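Local coordinates for dehydrogenase (Chromobacterium violaceum, PDB 3Q2I), which probably oxidises the C-3 hydroxyl of UDP-GlcNAcA with NAD as cofactor, a step in making 2,3-diacetamido-2,3-dideoxy-D-mannuronic acid, at residues A39-V44 with E57-R62; N160-W165 with E252-I257; L335-L340 with V348-D353. All blocks are in the same frame, centred on the assembly; numbering follows the deposited sequence.

Contact 1 (A39-V44 with E57-R62); sequences AELIDV and ERTGAR
Two backbone hydrogen bonds join Ile42 and Val44 to Arg62, one to each side of Asp43. Arg62 N donates to Ile42 O at 3.1 Å, reaching the oxygen from above its carbonyl plane. The return bond, Val44 N to Arg62 O, is shorter at 2.7 Å. The two N-H...O bonds make Asp43 and Arg62 a parallel bridge pair. Asp43 CA also sits 3.2 Å from Arg62 O, a CA-H...O contact.

The apolar contacts centre on Ala61. Its CB points at strand 39-44 and meets Val44 CG1 at 3.9 Å and Leu41 CG at 4.3 Å. Leu41 has CG anti to the backbone N (chi1 179°), which carries CD2 to Thr59 CG2 at 3.9 Å, the two side chains meeting at a slant. Phe29 of helix 25-34 packs on both Leu41 and Thr59.

Among the polar side chains, Thr59 OG1 accepts from Ala61 N at 3.2 Å, an ST turn, and also bonds to Ala55 O. It holds the chain as it leaves helix 49-59 through Gly60, whose phi is positive. Asp43 and Arg62 lie side by side and point the same way, with carboxylate and guanidinium planes 10° apart. Asp43 OD1 touches the aliphatic CD of Arg62 at 3.5 Å, but the charged atoms stay apart. The carboxylate bonds instead to His64 through OD1 and to Thr74 through OD2.

The chemistry is that of a short edge pairing. Backbone bonds set the register of a beta-alpha-beta unit in the Rossmann domain, and apolar groups of Leu41, Val44, Thr59 and Ala61 meet between the strand and the helix end. Asp43 N is buried against Ala61 CB without a partner in the model. Any pull between Asp43 and Arg62 is probably modest.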
ATOM      1  N   ALA A  39      54.525 -15.851   2.162  1.00 34.33           N
ATOM      2  CA  ALA A  39      53.905 -14.617   1.697  1.00 34.58           C
ATOM      3  C   ALA A  39      54.786 -13.412   1.985  1.00 34.65           C
ATOM      4  O   ALA A  39      55.432 -13.338   3.037  1.00 36.89           O
ATOM      5  CB  ALA A  39      52.556 -14.418   2.414  1.00 33.50           C
ATOM      6  N   GLU A  40      54.740 -12.428   1.096  1.00 32.43           N
ATOM      7  CA  GLU A  40      55.326 -11.136   1.393  1.00 33.85           C
ATOM      8  C   GLU A  40      54.463  -9.954   0.958  1.00 33.14           C
ATOM      9  O   GLU A  40      53.739 -10.019  -0.041  1.00 31.37           O
ATOM     10  CB  GLU A  40      56.691 -11.008   0.719  1.00 32.89           C
ATOM     11  CG  GLU A  40      56.610 -10.981  -0.800  1.00 37.54           C
ATOM     12  CD  GLU A  40      57.936 -11.330  -1.458  1.00 49.34           C
ATOM     13  OE1 GLU A  40      57.912 -11.900  -2.575  1.00 41.51           O
ATOM     14  OE2 GLU A  40      58.987 -11.020  -0.851  1.00 47.90           O
ATOM     15  N   LEU A  41      54.589  -8.869   1.716  1.00 30.57           N
ATOM     16  CA  LEU A  41      53.921  -7.616   1.406  1.00 30.69           C
ATOM     17  C   LEU A  41      54.916  -6.703   0.700  1.00 30.53           C
ATOM     18  O   LEU A  41      55.881  -6.246   1.315  1.00 34.97           O
ATOM     19  CB  LEU A  41      53.393  -6.984   2.702  1.00 27.53           C
ATOM     20  CG  LEU A  41      52.689  -5.638   2.538  1.00 27.85           C
ATOM     21  CD1 LEU A  41      51.345  -5.809   1.821  1.00 25.03           C
ATOM     22  CD2 LEU A  41      52.443  -5.190   3.977  1.00 27.44           C
ATOM     23  N   ILE A  42      54.679  -6.411  -0.571  1.00 30.36           N
ATOM     24  CA  ILE A  42      55.649  -5.717  -1.399  1.00 31.52           C
ATOM     25  C   ILE A  42      55.300  -4.270  -1.724  1.00 32.16           C
ATOM     26  O   ILE A  42      56.149  -3.520  -2.207  1.00 32.00           O
ATOM     27  CB  ILE A  42      55.942  -6.498  -2.711  1.00 30.44           C
ATOM     28  CG1 ILE A  42      54.620  -6.851  -3.411  1.00 33.25           C
ATOM     29  CG2 ILE A  42      56.611  -7.834  -2.389  1.00 35.09           C
ATOM     30  CD1 ILE A  42      54.746  -7.090  -4.916  1.00 29.75           C
ATOM     31  N   ASP A  43      54.046  -3.853  -1.487  1.00 29.75           N
ATOM     32  CA  ASP A  43      53.657  -2.509  -1.854  1.00 26.30           C
ATOM     33  C   ASP A  43      52.515  -2.067  -0.923  1.00 26.43           C
ATOM     34  O   ASP A  43      51.668  -2.898  -0.593  1.00 26.85           O
ATOM     35  CB  ASP A  43      53.132  -2.503  -3.288  1.00 25.84           C
ATOM     36  CG  ASP A  43      54.227  -2.746  -4.297  1.00 30.74           C
ATOM     37  OD1 ASP A  43      54.938  -1.760  -4.618  1.00 30.92           O
ATOM     38  OD2 ASP A  43      54.362  -3.906  -4.738  1.00 30.99           O
ATOM     39  N   VAL A  44      52.571  -0.824  -0.460  1.00 24.05           N
ATOM     40  CA  VAL A  44      51.530  -0.277   0.424  1.00 24.49           C
ATOM     41  C   VAL A  44      51.128   1.081  -0.114  1.00 24.63           C
ATOM     42  O   VAL A  44      51.891   1.780  -0.801  1.00 27.09           O
ATOM     43  CB  VAL A  44      51.915  -0.198   1.917  1.00 21.88           C
ATOM     44  CG1 VAL A  44      52.027  -1.559   2.531  1.00 23.75           C
ATOM     45  CG2 VAL A  44      53.203   0.658   2.131  1.00 23.96           C
ATOM     46  N   GLU A  57      57.911   1.962   6.821  1.00 32.45           N
ATOM     47  CA  GLU A  57      58.985   1.724   7.762  1.00 33.56           C
ATOM     48  C   GLU A  57      58.784   0.437   8.556  1.00 36.67           C
ATOM     49  O   GLU A  57      59.722  -0.342   8.729  1.00 37.29           O
ATOM     50  CB  GLU A  57      59.229   2.998   8.579  1.00 35.00           C
ATOM     51  CG  GLU A  57      59.453   4.176   7.617  1.00 38.98           C
ATOM     52  CD  GLU A  57      59.602   5.539   8.285  1.00 55.38           C
ATOM     53  OE1 GLU A  57      58.894   5.791   9.295  1.00 50.72           O
ATOM     54  OE2 GLU A  57      60.404   6.367   7.767  1.00 55.05           O
ATOM     55  N   ARG A  58      57.541   0.114   8.914  1.00 32.91           N
ATOM     56  CA  ARG A  58      57.284  -1.142   9.595  1.00 34.60           C
ATOM     57  C   ARG A  58      57.494  -2.384   8.708  1.00 35.69           C
ATOM     58  O   ARG A  58      57.947  -3.422   9.194  1.00 36.66           O
ATOM     59  CB  ARG A  58      55.867  -1.194  10.181  1.00 34.08           C
ATOM     60  CG  ARG A  58      55.649  -2.392  11.096  1.00 36.10           C
ATOM     61  CD  ARG A  58      54.182  -2.784  11.192  1.00 36.83           C
ATOM     62  NE  ARG A  58      53.951  -4.205  11.448  1.00 45.95           N
ATOM     63  CZ  ARG A  58      53.018  -4.655  12.286  1.00 41.66           C
ATOM     64  NH1 ARG A  58      52.839  -5.955  12.478  1.00 47.76           N
ATOM     65  NH2 ARG A  58      52.289  -3.789  12.975  1.00 36.48           N
ATOM     66  N   THR A  59      57.075  -2.320   7.448  1.00 35.53           N
ATOM     67  CA  THR A  59      56.874  -3.550   6.666  1.00 32.58           C
ATOM     68  C   THR A  59      57.976  -3.721   5.627  1.00 34.23           C
ATOM     69  O   THR A  59      58.175  -4.828   5.133  1.00 34.73           O
ATOM     70  CB  THR A  59      55.547  -3.459   5.868  1.00 29.13           C
ATOM     71  OG1 THR A  59      55.626  -2.371   4.951  1.00 27.91           O
ATOM     72  CG2 THR A  59      54.369  -3.286   6.815  1.00 32.41           C
ATOM     73  N   GLY A  60      58.652  -2.629   5.278  1.00 33.35           N
ATOM     74  CA  GLY A  60      59.689  -2.653   4.242  1.00 35.28           C
ATOM     75  C   GLY A  60      59.158  -2.564   2.818  1.00 36.13           C
ATOM     76  O   GLY A  60      59.921  -2.480   1.852  1.00 34.28           O
ATOM     77  N   ALA A  61      57.835  -2.629   2.661  1.00 34.37           N
ATOM     78  CA  ALA A  61      57.205  -2.558   1.352  1.00 32.12           C
ATOM     79  C   ALA A  61      57.479  -1.219   0.692  1.00 28.56           C
ATOM     80  O   ALA A  61      57.702  -0.253   1.412  1.00 33.11           O
ATOM     81  CB  ALA A  61      55.675  -2.702   1.552  1.00 28.94           C
ATOM     82  N   ARG A  62      57.408  -1.134  -0.639  1.00 27.45           N
ATOM     83  CA  ARG A  62      57.395   0.159  -1.303  1.00 28.37           C
ATOM     84  C   ARG A  62      56.095   0.901  -1.043  1.00 30.92           C
ATOM     85  O   ARG A  62      55.029   0.263  -0.990  1.00 30.25           O
ATOM     86  CB  ARG A  62      57.517   0.054  -2.816  1.00 28.22           C
ATOM     87  CG  ARG A  62      58.687  -0.785  -3.323  1.00 35.95           C
ATOM     88  CD  ARG A  62      58.427  -1.195  -4.767  1.00 47.76           C
ATOM     89  NE  ARG A  62      59.665  -1.340  -5.521  1.00 58.77           N
ATOM     90  CZ  ARG A  62      60.104  -2.487  -6.033  1.00 61.77           C
ATOM     91  NH1 ARG A  62      59.394  -3.599  -5.868  1.00 59.92           N
ATOM     92  NH2 ARG A  62      61.253  -2.507  -6.705  1.00 57.21           N
TER

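Contact 2 (N160-W165 with E252-I257); sequences NVNVFW and EGSITI
Strands 156-164 and 252-259 are antiparallel neighbours in the large mixed sheet of the C-terminal domain. Asn160, Asn162 and Phe164 form hydrogen-bonded pairs with Thr256, Ser254 and Glu252. Six backbone bonds result, from Thr256 N to Asn160 O at 2.8 Å to Glu252 N to Phe164 O at 3.2 Å. Val161 with Ile255 and Val163 with Gly253 are the non-hydrogen-bonded pairs.

The face with Asn160, Asn162, Phe164, Glu252, Ser254 and Thr256 is largely polar. Glu252 runs extended from CG, which sits anti to the backbone N (chi1 -180°). This carries its carboxylate along the sheet to a place between Asn162 and Ser254. Asn162 ND2 donates to Glu252 OE1 at 3.0 Å along a nearly straight line (171°). The acceptor lies in the amide plane, but the donor stands above the carboxylate plane. Ser254 OG gives a second bond to OE1, at 2.6 Å, on the anti lone pair. Arg265 adds a salt bridge to the same oxygen, while Asn162 OD1 is held by Asn241. Glu252 OE2 comes within 3.4 Å of Phe164 CD2, with ring and carboxylate planes 78° apart. Asn162 CB lies over one face of that ring, toward its rim. A water links Asn160 O, Ser254 OG and Thr256 OG1. A second subunit packs on this face, its Asn160 against Asn162.

On the other face, Val161 CG2 meets Ile255 CG1 at 3.8 Å, crossing it obliquely. At the strand end the Trp165 ring has Val163 CG1 over its centre, and its NE1 bonds to Val269 O.

Trp165 touches the bound UDP-sugar. The arrangement is typical of the C-terminal alpha/beta domain of this oxidoreductase family: an open sheet with helices such as 193-203 on one face, a subunit interface on the other and a substrate site at the strand ends.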
ATOM      1  N   ASN A 160      18.070 -15.842  18.927  1.00 16.44           N
ATOM      2  CA  ASN A 160      18.258 -14.475  19.400  1.00 17.79           C
ATOM      3  C   ASN A 160      19.716 -14.114  19.383  1.00 17.73           C
ATOM      4  O   ASN A 160      20.530 -14.873  19.915  1.00 19.05           O
ATOM      5  CB  ASN A 160      17.655 -14.295  20.802  1.00 17.63           C
ATOM      6  CG  ASN A 160      17.923 -12.944  21.387  1.00 23.57           C
ATOM      7  OD1 ASN A 160      18.509 -12.840  22.455  1.00 31.27           O
ATOM      8  ND2 ASN A 160      17.472 -11.886  20.727  1.00 21.56           N
ATOM      9  N   VAL A 161      20.064 -13.031  18.719  1.00 15.28           N
ATOM     10  CA  VAL A 161      21.439 -12.497  18.737  1.00 14.01           C
ATOM     11  C   VAL A 161      21.426 -11.133  19.455  1.00 18.51           C
ATOM     12  O   VAL A 161      20.643 -10.244  19.093  1.00 17.51           O
ATOM     13  CB  VAL A 161      21.972 -12.328  17.315  1.00 14.71           C
ATOM     14  CG1 VAL A 161      23.351 -11.655  17.292  1.00 16.21           C
ATOM     15  CG2 VAL A 161      22.039 -13.684  16.635  1.00 15.09           C
ATOM     16  N   ASN A 162      22.338 -10.878  20.395  1.00 15.14           N
ATOM     17  CA  ASN A 162      22.446  -9.585  21.067  1.00 16.59           C
ATOM     18  C   ASN A 162      23.860  -9.090  20.927  1.00 16.68           C
ATOM     19  O   ASN A 162      24.815  -9.842  21.129  1.00 19.46           O
ATOM     20  CB  ASN A 162      22.173  -9.649  22.571  1.00 16.76           C
ATOM     21  CG  ASN A 162      20.743 -10.032  22.879  1.00 22.36           C
ATOM     22  OD1 ASN A 162      19.810  -9.637  22.194  1.00 19.47           O
ATOM     23  ND2 ASN A 162      20.559 -10.715  24.000  1.00 21.27           N
ATOM     24  N   VAL A 163      24.008  -7.851  20.535  1.00 13.59           N
ATOM     25  CA  VAL A 163      25.331  -7.167  20.531  1.00 15.57           C
ATOM     26  C   VAL A 163      25.107  -5.886  21.302  1.00 18.49           C
ATOM     27  O   VAL A 163      24.608  -4.886  20.756  1.00 15.80           O
ATOM     28  CB  VAL A 163      25.859  -6.913  19.121  1.00 15.75           C
ATOM     29  CG1 VAL A 163      27.278  -6.235  19.200  1.00 18.02           C
ATOM     30  CG2 VAL A 163      25.977  -8.287  18.391  1.00 15.98           C
ATOM     31  N   PHE A 164      25.512  -5.932  22.579  1.00 16.57           N
ATOM     32  CA  PHE A 164      25.298  -4.785  23.486  1.00 16.38           C
ATOM     33  C   PHE A 164      26.697  -4.239  23.816  1.00 17.97           C
ATOM     34  O   PHE A 164      27.359  -4.737  24.721  1.00 21.64           O
ATOM     35  CB  PHE A 164      24.575  -5.217  24.752  1.00 19.16           C
ATOM     36  CG  PHE A 164      23.196  -5.841  24.515  1.00 17.82           C
ATOM     37  CD1 PHE A 164      22.407  -5.417  23.436  1.00 18.73           C
ATOM     38  CD2 PHE A 164      22.657  -6.766  25.387  1.00 17.83           C
ATOM     39  CE1 PHE A 164      21.132  -5.951  23.228  1.00 16.76           C
ATOM     40  CE2 PHE A 164      21.374  -7.291  25.178  1.00 16.56           C
ATOM     41  CZ  PHE A 164      20.597  -6.834  24.111  1.00 17.13           C
ATOM     42  N   TRP A 165      27.141  -3.292  23.011  1.00 16.27           N
ATOM     43  CA  TRP A 165      28.510  -2.808  23.051  1.00 19.51           C
ATOM     44  C   TRP A 165      28.555  -1.305  23.289  1.00 20.29           C
ATOM     45  O   TRP A 165      27.528  -0.618  23.453  1.00 17.55           O
ATOM     46  CB  TRP A 165      29.189  -3.151  21.716  1.00 17.06           C
ATOM     47  CG  TRP A 165      29.630  -4.597  21.579  1.00 16.84           C
ATOM     48  CD1 TRP A 165      29.521  -5.650  22.474  1.00 16.51           C
ATOM     49  CD2 TRP A 165      30.307  -5.114  20.438  1.00 15.53           C
ATOM     50  NE1 TRP A 165      30.076  -6.787  21.928  1.00 18.99           N
ATOM     51  CE2 TRP A 165      30.541  -6.485  20.669  1.00 17.06           C
ATOM     52  CE3 TRP A 165      30.674  -4.559  19.199  1.00 17.79           C
ATOM     53  CZ2 TRP A 165      31.180  -7.298  19.719  1.00 19.26           C
ATOM     54  CZ3 TRP A 165      31.318  -5.364  18.258  1.00 18.74           C
ATOM     55  CH2 TRP A 165      31.563  -6.734  18.527  1.00 17.80           C
ATOM     56  N   GLU A 252      27.796  -7.637  26.043  1.00 19.31           N
ATOM     57  CA  GLU A 252      27.295  -8.922  25.556  1.00 18.91           C
ATOM     58  C   GLU A 252      27.405  -9.037  24.033  1.00 19.00           C
ATOM     59  O   GLU A 252      27.175  -8.051  23.295  1.00 19.89           O
ATOM     60  CB  GLU A 252      25.806  -9.056  25.927  1.00 18.91           C
ATOM     61  CG  GLU A 252      25.205 -10.354  25.473  1.00 21.11           C
ATOM     62  CD  GLU A 252      23.773 -10.555  25.958  1.00 22.73           C
ATOM     63  OE1 GLU A 252      23.105 -11.461  25.440  1.00 21.55           O
ATOM     64  OE2 GLU A 252      23.300  -9.813  26.853  1.00 22.39           O
ATOM     65  N   GLY A 253      27.912 -10.186  23.574  1.00 17.87           N
ATOM     66  CA  GLY A 253      27.892 -10.594  22.163  1.00 17.41           C
ATOM     67  C   GLY A 253      27.437 -12.023  22.253  1.00 20.69           C
ATOM     68  O   GLY A 253      28.205 -12.912  22.651  1.00 22.42           O
ATOM     69  N   SER A 254      26.163 -12.297  21.941  1.00 17.96           N
ATOM     70  CA  SER A 254      25.625 -13.637  22.196  1.00 16.54           C
ATOM     71  C   SER A 254      24.727 -14.134  21.090  1.00 17.52           C
ATOM     72  O   SER A 254      24.167 -13.343  20.325  1.00 18.24           O
ATOM     73  CB  SER A 254      24.823 -13.765  23.493  1.00 18.65           C
ATOM     74  OG  SER A 254      23.615 -13.014  23.394  1.00 20.82           O
ATOM     75  N   ILE A 255      24.573 -15.443  21.052  1.00 16.84           N
ATOM     76  CA  ILE A 255      23.563 -16.070  20.220  1.00 16.37           C
ATOM     77  C   ILE A 255      22.937 -17.209  20.965  1.00 20.47           C
ATOM     78  O   ILE A 255      23.654 -18.087  21.510  1.00 18.93           O
ATOM     79  CB  ILE A 255      24.135 -16.500  18.842  1.00 15.46           C
ATOM     80  CG1 ILE A 255      23.024 -17.083  17.956  1.00 18.84           C
ATOM     81  CG2 ILE A 255      25.339 -17.525  18.933  1.00 18.36           C
ATOM     82  CD1 ILE A 255      23.413 -17.322  16.454  1.00 16.69           C
ATOM     83  N   THR A 256      21.614 -17.302  20.847  1.00 17.28           N
ATOM     84  CA  THR A 256      20.876 -18.404  21.439  1.00 17.49           C
ATOM     85  C   THR A 256      20.152 -19.101  20.312  1.00 19.20           C
ATOM     86  O   THR A 256      19.573 -18.426  19.455  1.00 17.25           O
ATOM     87  CB  THR A 256      19.829 -17.871  22.433  1.00 17.20           C
ATOM     88  OG1 THR A 256      20.530 -17.186  23.474  1.00 21.07           O
ATOM     89  CG2 THR A 256      19.027 -19.020  22.998  1.00 18.98           C
ATOM     90  N   ILE A 257      20.257 -20.428  20.219  1.00 17.58           N
ATOM     91  CA  ILE A 257      19.585 -21.198  19.177  1.00 14.81           C
ATOM     92  C   ILE A 257      18.786 -22.310  19.790  1.00 18.26           C
ATOM     93  O   ILE A 257      19.343 -23.085  20.579  1.00 18.60           O
ATOM     94  CB  ILE A 257      20.571 -21.844  18.167  1.00 17.20           C
ATOM     95  CG1 ILE A 257      21.465 -20.734  17.575  1.00 18.29           C
ATOM     96  CG2 ILE A 257      19.764 -22.608  17.119  1.00 17.47           C
ATOM     97  CD1 ILE A 257      22.640 -21.269  16.712  1.00 20.50           C
TER
HETATM   98  O   HOH W   1      21.365 -14.563  22.784  1.00 20.27           O

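Contact 3 (L335-L340 with V348-D353); sequences LIAMYL and VSLPLD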
ATOM      1  N   LEU A 335      21.888  -7.047   5.369  1.00 13.40           N
ATOM      2  CA  LEU A 335      22.080  -5.724   5.915  1.00 13.97           C
ATOM      3  C   LEU A 335      21.243  -4.749   5.117  1.00 12.29           C
ATOM      4  O   LEU A 335      20.591  -3.861   5.690  1.00 13.90           O
ATOM      5  CB  LEU A 335      23.567  -5.312   5.842  1.00 15.08           C
ATOM      6  CG  LEU A 335      24.520  -5.997   6.818  1.00 17.70           C
ATOM      7  CD1 LEU A 335      25.943  -5.655   6.373  1.00 16.04           C
ATOM      8  CD2 LEU A 335      24.237  -5.493   8.219  1.00 16.96           C
ATOM      9  N   ILE A 336      21.273  -4.898   3.778  1.00 13.58           N
ATOM     10  CA  ILE A 336      20.566  -3.923   2.912  1.00 11.12           C
ATOM     11  C   ILE A 336      19.064  -4.153   3.106  1.00 10.51           C
ATOM     12  O   ILE A 336      18.348  -3.126   3.222  1.00 12.66           O
ATOM     13  CB  ILE A 336      20.955  -4.087   1.409  1.00 11.39           C
ATOM     14  CG1 ILE A 336      22.455  -3.740   1.283  1.00 15.25           C
ATOM     15  CG2 ILE A 336      20.069  -3.209   0.539  1.00 12.50           C
ATOM     16  CD1 ILE A 336      22.808  -2.293   1.600  1.00 16.03           C
ATOM     17  N   ALA A 337      18.609  -5.395   3.299  1.00 12.32           N
ATOM     18  CA  ALA A 337      17.164  -5.580   3.550  1.00 11.35           C
ATOM     19  C   ALA A 337      16.766  -4.973   4.905  1.00 12.10           C
ATOM     20  O   ALA A 337      15.694  -4.327   4.992  1.00 12.85           O
ATOM     21  CB  ALA A 337      16.833  -7.063   3.581  1.00 13.12           C
ATOM     22  N   MET A 338      17.620  -5.116   5.925  1.00 12.92           N
ATOM     23  CA  MET A 338      17.350  -4.531   7.256  1.00 12.13           C
ATOM     24  C   MET A 338      17.313  -2.997   7.108  1.00 13.43           C
ATOM     25  O   MET A 338      16.416  -2.351   7.677  1.00 12.95           O
ATOM     26  CB  MET A 338      18.445  -4.891   8.295  1.00 13.25           C
ATOM     27  CG  MET A 338      18.571  -6.381   8.514  1.00 16.77           C
ATOM     28  SD  MET A 338      19.963  -6.623   9.671  1.00 22.60           S
ATOM     29  CE  MET A 338      19.798  -8.369   9.975  1.00 23.50           C
ATOM     30  N   TYR A 339      18.264  -2.413   6.375  1.00 13.42           N
ATOM     31  CA  TYR A 339      18.274  -0.948   6.176  1.00 12.95           C
ATOM     32  C   TYR A 339      17.076  -0.414   5.407  1.00 12.89           C
ATOM     33  O   TYR A 339      16.510   0.595   5.816  1.00 13.64           O
ATOM     34  CB  TYR A 339      19.634  -0.469   5.628  1.00 14.51           C
ATOM     35  CG  TYR A 339      20.774  -0.431   6.627  1.00 14.26           C
ATOM     36  CD1 TYR A 339      20.584  -0.736   7.974  1.00 13.40           C
ATOM     37  CD2 TYR A 339      22.050  -0.078   6.188  1.00 16.19           C
ATOM     38  CE1 TYR A 339      21.666  -0.667   8.897  1.00 14.33           C
ATOM     39  CE2 TYR A 339      23.109   0.042   7.098  1.00 15.72           C
ATOM     40  CZ  TYR A 339      22.896  -0.237   8.443  1.00 13.60           C
ATOM     41  OH  TYR A 339      23.948  -0.139   9.379  1.00 14.74           O
ATOM     42  N   LEU A 340      16.676  -1.122   4.356  1.00 11.11           N
ATOM     43  CA  LEU A 340      15.456  -0.727   3.632  1.00 11.30           C
ATOM     44  C   LEU A 340      14.239  -0.872   4.560  1.00 11.65           C
ATOM     45  O   LEU A 340      13.351  -0.030   4.551  1.00 11.55           O
ATOM     46  CB  LEU A 340      15.281  -1.619   2.409  1.00 12.98           C
ATOM     47  CG  LEU A 340      16.295  -1.350   1.297  1.00 14.02           C
ATOM     48  CD1 LEU A 340      16.239  -2.522   0.314  1.00 13.89           C
ATOM     49  CD2 LEU A 340      15.982   0.006   0.649  1.00 13.94           C
ATOM     50  N   VAL A 348      10.694  -6.551   4.551  1.00 11.27           N
ATOM     51  CA  VAL A 348      11.415  -6.641   3.251  1.00 11.85           C
ATOM     52  C   VAL A 348      11.803  -8.092   3.041  1.00 10.26           C
ATOM     53  O   VAL A 348      12.405  -8.731   3.937  1.00 12.63           O
ATOM     54  CB  VAL A 348      12.703  -5.775   3.278  1.00 11.46           C
ATOM     55  CG1 VAL A 348      13.500  -6.051   2.014  1.00 13.21           C
ATOM     56  CG2 VAL A 348      12.321  -4.315   3.291  1.00 13.72           C
ATOM     57  N   SER A 349      11.414  -8.634   1.873  1.00 11.22           N
ATOM     58  CA  SER A 349      11.650 -10.055   1.608  1.00 12.45           C
ATOM     59  C   SER A 349      12.772 -10.274   0.595  1.00 10.89           C
ATOM     60  O   SER A 349      13.151  -9.385  -0.166  1.00 14.40           O
ATOM     61  CB  SER A 349      10.379 -10.735   1.085  1.00 13.79           C
ATOM     62  OG  SER A 349       9.363 -10.579   2.079  1.00 15.60           O
ATOM     63  N   LEU A 350      13.356 -11.473   0.682  1.00 11.37           N
ATOM     64  CA  LEU A 350      14.545 -11.860  -0.101  1.00 12.50           C
ATOM     65  C   LEU A 350      14.146 -12.932  -1.116  1.00 13.51           C
ATOM     66  O   LEU A 350      13.169 -13.639  -0.955  1.00 13.51           O
ATOM     67  CB  LEU A 350      15.593 -12.462   0.819  1.00 13.93           C
ATOM     68  CG  LEU A 350      16.132 -11.487   1.868  1.00 14.30           C
ATOM     69  CD1 LEU A 350      17.215 -12.152   2.607  1.00 18.04           C
ATOM     70  CD2 LEU A 350      16.642 -10.161   1.289  1.00 18.27           C
ATOM     71  N   PRO A 351      14.965 -13.097  -2.187  1.00 12.95           N
ATOM     72  CA  PRO A 351      16.130 -12.295  -2.515  1.00 11.89           C
ATOM     73  C   PRO A 351      15.721 -10.916  -3.005  1.00 11.82           C
ATOM     74  O   PRO A 351      14.649 -10.714  -3.539  1.00 12.95           O
ATOM     75  CB  PRO A 351      16.754 -13.073  -3.705  1.00 14.59           C
ATOM     76  CG  PRO A 351      15.566 -13.767  -4.345  1.00 12.47           C
ATOM     77  CD  PRO A 351      14.658 -14.125  -3.193  1.00 15.33           C
ATOM     78  N   LEU A 352      16.636  -9.975  -2.915  1.00 11.75           N
ATOM     79  CA  LEU A 352      16.349  -8.599  -3.366  1.00 12.87           C
ATOM     80  C   LEU A 352      16.144  -8.469  -4.865  1.00 14.75           C
ATOM     81  O   LEU A 352      15.401  -7.616  -5.306  1.00 15.93           O
ATOM     82  CB  LEU A 352      17.502  -7.702  -2.909  1.00 11.43           C
ATOM     83  CG  LEU A 352      17.555  -7.495  -1.387  1.00 11.55           C
ATOM     84  CD1 LEU A 352      18.740  -6.526  -1.166  1.00 14.78           C
ATOM     85  CD2 LEU A 352      16.255  -6.861  -0.850  1.00 14.76           C
ATOM     86  N   ASP A 353      16.802  -9.344  -5.615  1.00 13.05           N
ATOM     87  CA  ASP A 353      16.715  -9.248  -7.075  1.00 16.82           C
ATOM     88  C   ASP A 353      16.208 -10.492  -7.789  1.00 16.34           C
ATOM     89  O   ASP A 353      16.613 -11.622  -7.466  1.00 16.05           O
ATOM     90  CB  ASP A 353      18.111  -8.946  -7.599  1.00 19.84           C
ATOM     91  CG  ASP A 353      18.592  -7.542  -7.189  1.00 23.78           C
ATOM     92  OD1 ASP A 353      17.787  -6.613  -6.873  1.00 29.53           O
ATOM     93  OD2 ASP A 353      19.786  -7.318  -7.332  1.00 29.57           O
TER
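Ala337 turns its CB into the curve of 348-353 and is overlapped by three side chains. Val348 CG1 lies 3.8 Å from Ala337 CB, and Leu350 CD2 lies 3.9 Å from the same atom. Leu352 CD2 is more distant, at 4.5 Å. The small methyl thus meets a branch of each of three apolar residues, and the strand runs close to the helix here, with Val348 CA 5.9 Å from Ala337 CA.

Val348 lies over one turn of the helix, from Ala337 to Leu340. Its CG1 is anti to the backbone N (chi1 172°) and takes the Ala337 methyl, while CG2 turns to Leu340 CB at 4.1 Å. Val348 CB and CG2 both rest against Ala337 O.

Leu352 comes back to the helix after the bend at Pro351, whose preceding peptide is cis. Its two methyls divide the work. CD1 meets Ile336 CG2 at 4.0 Å, the two side chains crossing at about a right angle. CD2 faces Ala337 and, at 4.5 Å, Leu340 CD1. The side chains that meet are all apolar, and the two segments share no hydrogen bond. Shape rather than polar bonding fits the chain end to the helix. A polar tie lies just outside: Leu352 N bonds to Glu333, one turn before Ala337.

Helix 325-344 is covered on further sides: Trp112 of helix 112-125 touches Ile336 and Leu352, and Tyr354 of a fourth subunit packs on Ile336 and Leu340. Strand 348-349 pairs with strand 206-214 through backbone bonds of Val348 with Val209 and of Leu350 with Glu207. Within this chain it is the outermost strand on that side of the mixed sheet, with the helix packed against it.

In the fold
From the N terminus, contact 1 closes first: residues 57-62 return beside 39-44 after one helix, at an edge of the parallel Rossmann sheet. Contact 2 closes a much longer loop, bringing 252-257 beside 160-165 across 86 intervening residues. Contact 3 closes last, over only seven residues, and fastens the C-terminal chain to helix 325-344. The three follow in series; none nests or crosses. Contact 1 lies across the chain's centre from the others, its centre about 38 Å from that of contact 2. Contacts 2 and 3 share the mixed sheet, one in its middle and one at its edge, with nearest atoms about 9 Å apart.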